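Local coordinates for protein GH127 beta-L-arabinofuranoside (Geobacillus stearothermophilus, PDB 4QK0) that probably hydrolyses beta-L-arabinofuranosidic linkages, acting as a family GH127 glycoside hydrolase that releases arabinose from its substrates, at residues R577-F585 and V593-E601. Sequence-based numbering, arbitrary orientation.
Sequences RDAKLEAHF and VVVITGIAE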
loop_
_atom_site.group_PDB
_atom_site.type_symbol
_atom_site.label_atom_id
_atom_site.label_comp_id
_atom_site.label_asym_id
_atom_site.label_seq_id
_atom_site.Cartn_x
_atom_site.Cartn_y
_atom_site.Cartn_z
ATOM N N ARG A 577 -18.518 -3.092 -22.765
ATOM C CA ARG A 577 -18.024 -4.224 -23.621
ATOM C C ARG A 577 -18.269 -3.986 -25.111
ATOM O O ARG A 577 -17.468 -4.384 -25.938
ATOM C CB ARG A 577 -18.634 -5.620 -23.206
ATOM C CG ARG A 577 -20.144 -5.814 -23.427
ATOM C CD ARG A 577 -20.951 -4.904 -22.498
ATOM N NE ARG A 577 -21.496 -3.650 -23.060
ATOM C CZ ARG A 577 -22.039 -2.693 -22.292
ATOM N NH1 ARG A 577 -22.085 -2.830 -20.959
ATOM N NH2 ARG A 577 -22.546 -1.603 -22.840
ATOM N N ASP A 578 -19.373 -3.333 -25.427
ATOM C CA ASP A 578 -19.793 -3.177 -26.802
ATOM C C ASP A 578 -19.268 -1.951 -27.472
ATOM O O ASP A 578 -19.533 -1.773 -28.647
ATOM C CB ASP A 578 -21.316 -3.058 -26.873
ATOM C CG ASP A 578 -21.852 -1.788 -26.151
ATOM O OD1 ASP A 578 -21.204 -0.705 -26.193
ATOM O OD2 ASP A 578 -22.936 -1.876 -25.535
ATOM N N ALA A 579 -18.648 -1.053 -26.710
ATOM C CA ALA A 579 -18.213 0.215 -27.256
ATOM C C ALA A 579 -17.261 -0.045 -28.394
ATOM O O ALA A 579 -16.446 -0.963 -28.337
ATOM C CB ALA A 579 -17.524 1.065 -26.212
ATOM N N LYS A 580 -17.421 0.733 -29.455
ATOM C CA LYS A 580 -16.718 0.491 -30.692
ATOM C C LYS A 580 -15.456 1.311 -30.705
ATOM O O LYS A 580 -15.482 2.533 -30.677
ATOM C CB LYS A 580 -17.650 0.739 -31.879
ATOM C CG LYS A 580 -18.916 -0.119 -31.794
ATOM C CD LYS A 580 -18.695 -1.620 -31.971
ATOM C CE LYS A 580 -19.103 -2.043 -33.366
ATOM N NZ LYS A 580 -20.575 -2.060 -33.565
ATOM N N LEU A 581 -14.337 0.600 -30.694
ATOM C CA LEU A 581 -13.047 1.234 -30.580
ATOM C C LEU A 581 -12.413 1.358 -31.959
ATOM O O LEU A 581 -12.635 0.520 -32.817
ATOM C CB LEU A 581 -12.141 0.435 -29.654
ATOM C CG LEU A 581 -12.265 0.305 -28.152
ATOM C CD1 LEU A 581 -13.600 0.788 -27.667
ATOM C CD2 LEU A 581 -11.963 -1.106 -27.656
ATOM N N GLU A 582 -11.640 2.419 -32.160
ATOM C CA GLU A 582 -11.006 2.724 -33.436
ATOM C C GLU A 582 -9.586 3.178 -33.149
ATOM O O GLU A 582 -9.316 3.706 -32.095
ATOM C CB GLU A 582 -11.724 3.858 -34.181
ATOM C CG GLU A 582 -13.221 3.671 -34.447
ATOM C CD GLU A 582 -13.534 2.875 -35.714
ATOM O OE1 GLU A 582 -14.710 2.850 -36.152
ATOM O OE2 GLU A 582 -12.612 2.266 -36.283
ATOM N N ALA A 583 -8.686 2.968 -34.103
ATOM C CA ALA A 583 -7.305 3.391 -33.984
ATOM C C ALA A 583 -6.934 4.196 -35.172
ATOM O O ALA A 583 -7.368 3.901 -36.253
ATOM C CB ALA A 583 -6.388 2.185 -33.887
ATOM N N HIS A 584 -6.107 5.203 -34.985
ATOM C CA HIS A 584 -5.558 5.905 -36.150
ATOM C C HIS A 584 -4.271 6.578 -35.758
ATOM O O HIS A 584 -4.001 6.822 -34.566
ATOM C CB HIS A 584 -6.547 6.958 -36.705
ATOM C CG HIS A 584 -6.780 8.106 -35.777
ATOM N ND1 HIS A 584 -7.711 8.059 -34.765
ATOM C CD2 HIS A 584 -6.168 9.306 -35.662
ATOM C CE1 HIS A 584 -7.668 9.179 -34.062
ATOM N NE2 HIS A 584 -6.740 9.956 -34.588
ATOM N N PHE A 585 -3.488 6.923 -36.772
ATOM C CA PHE A 585 -2.162 7.481 -36.566
ATOM C C PHE A 585 -2.247 8.978 -36.358
ATOM O O PHE A 585 -2.956 9.649 -37.076
ATOM C CB PHE A 585 -1.257 7.102 -37.761
ATOM C CG PHE A 585 0.183 7.420 -37.547
ATOM C CD1 PHE A 585 0.895 6.761 -36.582
ATOM C CD2 PHE A 585 0.823 8.396 -38.300
ATOM C CE1 PHE A 585 2.222 7.070 -36.335
ATOM C CE2 PHE A 585 2.156 8.710 -38.062
ATOM C CZ PHE A 585 2.855 8.033 -37.084
ATOM N N VAL A 593 2.309 8.513 -33.086
ATOM C CA VAL A 593 1.814 7.324 -32.470
ATOM C C VAL A 593 0.440 7.011 -32.967
ATOM O O VAL A 593 -0.285 7.903 -33.372
ATOM C CB VAL A 593 1.755 7.453 -30.944
ATOM C CG1 VAL A 593 3.134 7.729 -30.377
ATOM C CG2 VAL A 593 0.767 8.534 -30.472
ATOM N N VAL A 594 0.060 5.737 -32.904
ATOM C CA VAL A 594 -1.300 5.395 -33.104
ATOM C C VAL A 594 -2.049 5.675 -31.761
ATOM O O VAL A 594 -1.576 5.330 -30.664
ATOM C CB VAL A 594 -1.461 3.933 -33.528
ATOM C CG1 VAL A 594 -2.935 3.528 -33.534
ATOM C CG2 VAL A 594 -0.914 3.710 -34.926
ATOM N N VAL A 595 -3.248 6.248 -31.853
ATOM C CA VAL A 595 -4.082 6.453 -30.659
ATOM C C VAL A 595 -5.308 5.613 -30.818
ATOM O O VAL A 595 -5.673 5.247 -31.928
ATOM C CB VAL A 595 -4.491 7.920 -30.457
ATOM C CG1 VAL A 595 -3.277 8.794 -30.394
ATOM C CG2 VAL A 595 -5.396 8.386 -31.583
ATOM N N ILE A 596 -5.963 5.303 -29.695
ATOM C CA ILE A 596 -7.215 4.526 -29.719
ATOM C C ILE A 596 -8.333 5.370 -29.138
ATOM O O ILE A 596 -8.140 6.038 -28.124
ATOM C CB ILE A 596 -7.059 3.240 -28.906
ATOM C CG1 ILE A 596 -6.093 2.311 -29.627
ATOM C CG2 ILE A 596 -8.407 2.571 -28.667
ATOM C CD1 ILE A 596 -5.716 1.122 -28.822
ATOM N N THR A 597 -9.492 5.381 -29.801
ATOM C CA THR A 597 -10.584 6.234 -29.373
ATOM C C THR A 597 -11.840 5.439 -29.303
ATOM O O THR A 597 -11.989 4.440 -29.981
ATOM C CB THR A 597 -10.787 7.501 -30.279
ATOM O OG1 THR A 597 -11.180 7.101 -31.587
ATOM C CG2 THR A 597 -9.515 8.347 -30.397
ATOM N N GLY A 598 -12.769 5.942 -28.507
ATOM C CA GLY A 598 -14.097 5.337 -28.369
ATOM C C GLY A 598 -14.944 6.125 -27.404
ATOM O O GLY A 598 -14.643 7.292 -27.073
ATOM N N ILE A 599 -16.007 5.495 -26.949
ATOM C CA ILE A 599 -16.997 6.150 -26.081
ATOM C C ILE A 599 -17.023 5.374 -24.792
ATOM O O ILE A 599 -17.360 4.230 -24.809
ATOM C CB ILE A 599 -18.440 6.150 -26.704
ATOM C CG1 ILE A 599 -18.478 6.888 -28.054
ATOM C CG2 ILE A 599 -19.488 6.814 -25.780
ATOM C CD1 ILE A 599 -18.004 8.323 -28.002
ATOM N N ALA A 600 -16.730 6.022 -23.686
ATOM C CA ALA A 600 -16.904 5.429 -22.375
ATOM C C ALA A 600 -18.030 6.130 -21.580
ATOM O O ALA A 600 -18.711 7.016 -22.093
ATOM C CB ALA A 600 -15.592 5.529 -21.618
ATOM N N GLU A 601 -18.195 5.712 -20.337
ATOM C CA GLU A 601 -19.187 6.253 -19.431
ATOM C C GLU A 601 -18.557 6.692 -18.134
ATOM O O GLU A 601 -17.690 6.010 -17.611
ATOM C CB GLU A 601 -20.200 5.181 -19.077
ATOM C CG GLU A 601 -21.097 4.789 -20.204
ATOM C CD GLU A 601 -22.172 3.778 -19.790
ATOM O OE1 GLU A 601 -22.435 3.612 -18.564
ATOM O OE2 GLU A 601 -22.734 3.145 -20.705
#
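Glu-582 and Thr-597, then His-584 and Val-595, form the two hydrogen-bonded pairs of an antiparallel beta hairpin. Each pair is closed by reciprocal backbone bonds, the shortest being Thr-597 N to Glu-582 O at 2.8 Å, with an N-H...O angle of 164°. The axes of strands 582-585 and 593-601 meet at 154°, consistent with a twisted ladder.

On the face carrying these four residues, the main bump is the Val-595 methyl CG2, which presses against one face of the His-584 imidazole. It lies over the ring, 3.8 Å from the centroid, a CH-pi contact displaced toward the rim on the CE1 side, where CG2 to CE1 is 3.5 Å. A chi1 of 67° sets His-584 CG between its own backbone N and carbonyl carbon, swinging the ring back over the partner strand; Thr-597 CG2 meets its edge, and His-584 NE2 is hydrogen-bonded to Glu-586 OE2.

On the other face the small Ala-583 methyl fits into the gap between two larger residues of the facing strand: its CB lies 3.7 Å from Val-594 CG1 and 4.3 Å from Ile-596 CG1. The second Val-594 methyl, CG2, reaches the edge of the Phe-585 ring in its plane, 3.9 Å from CD1. Beyond the ladder the strands part, and Ala-579 CB touches Ile-599 O at 3.5 Å.

The hairpin belongs to the C-terminal beta domain: strand 593-603 pairs on with 620-629, strand 574-586 runs parallel to 641-647, and Leu-581 and Ile-596 both pack on Val-534 of strand 534-539.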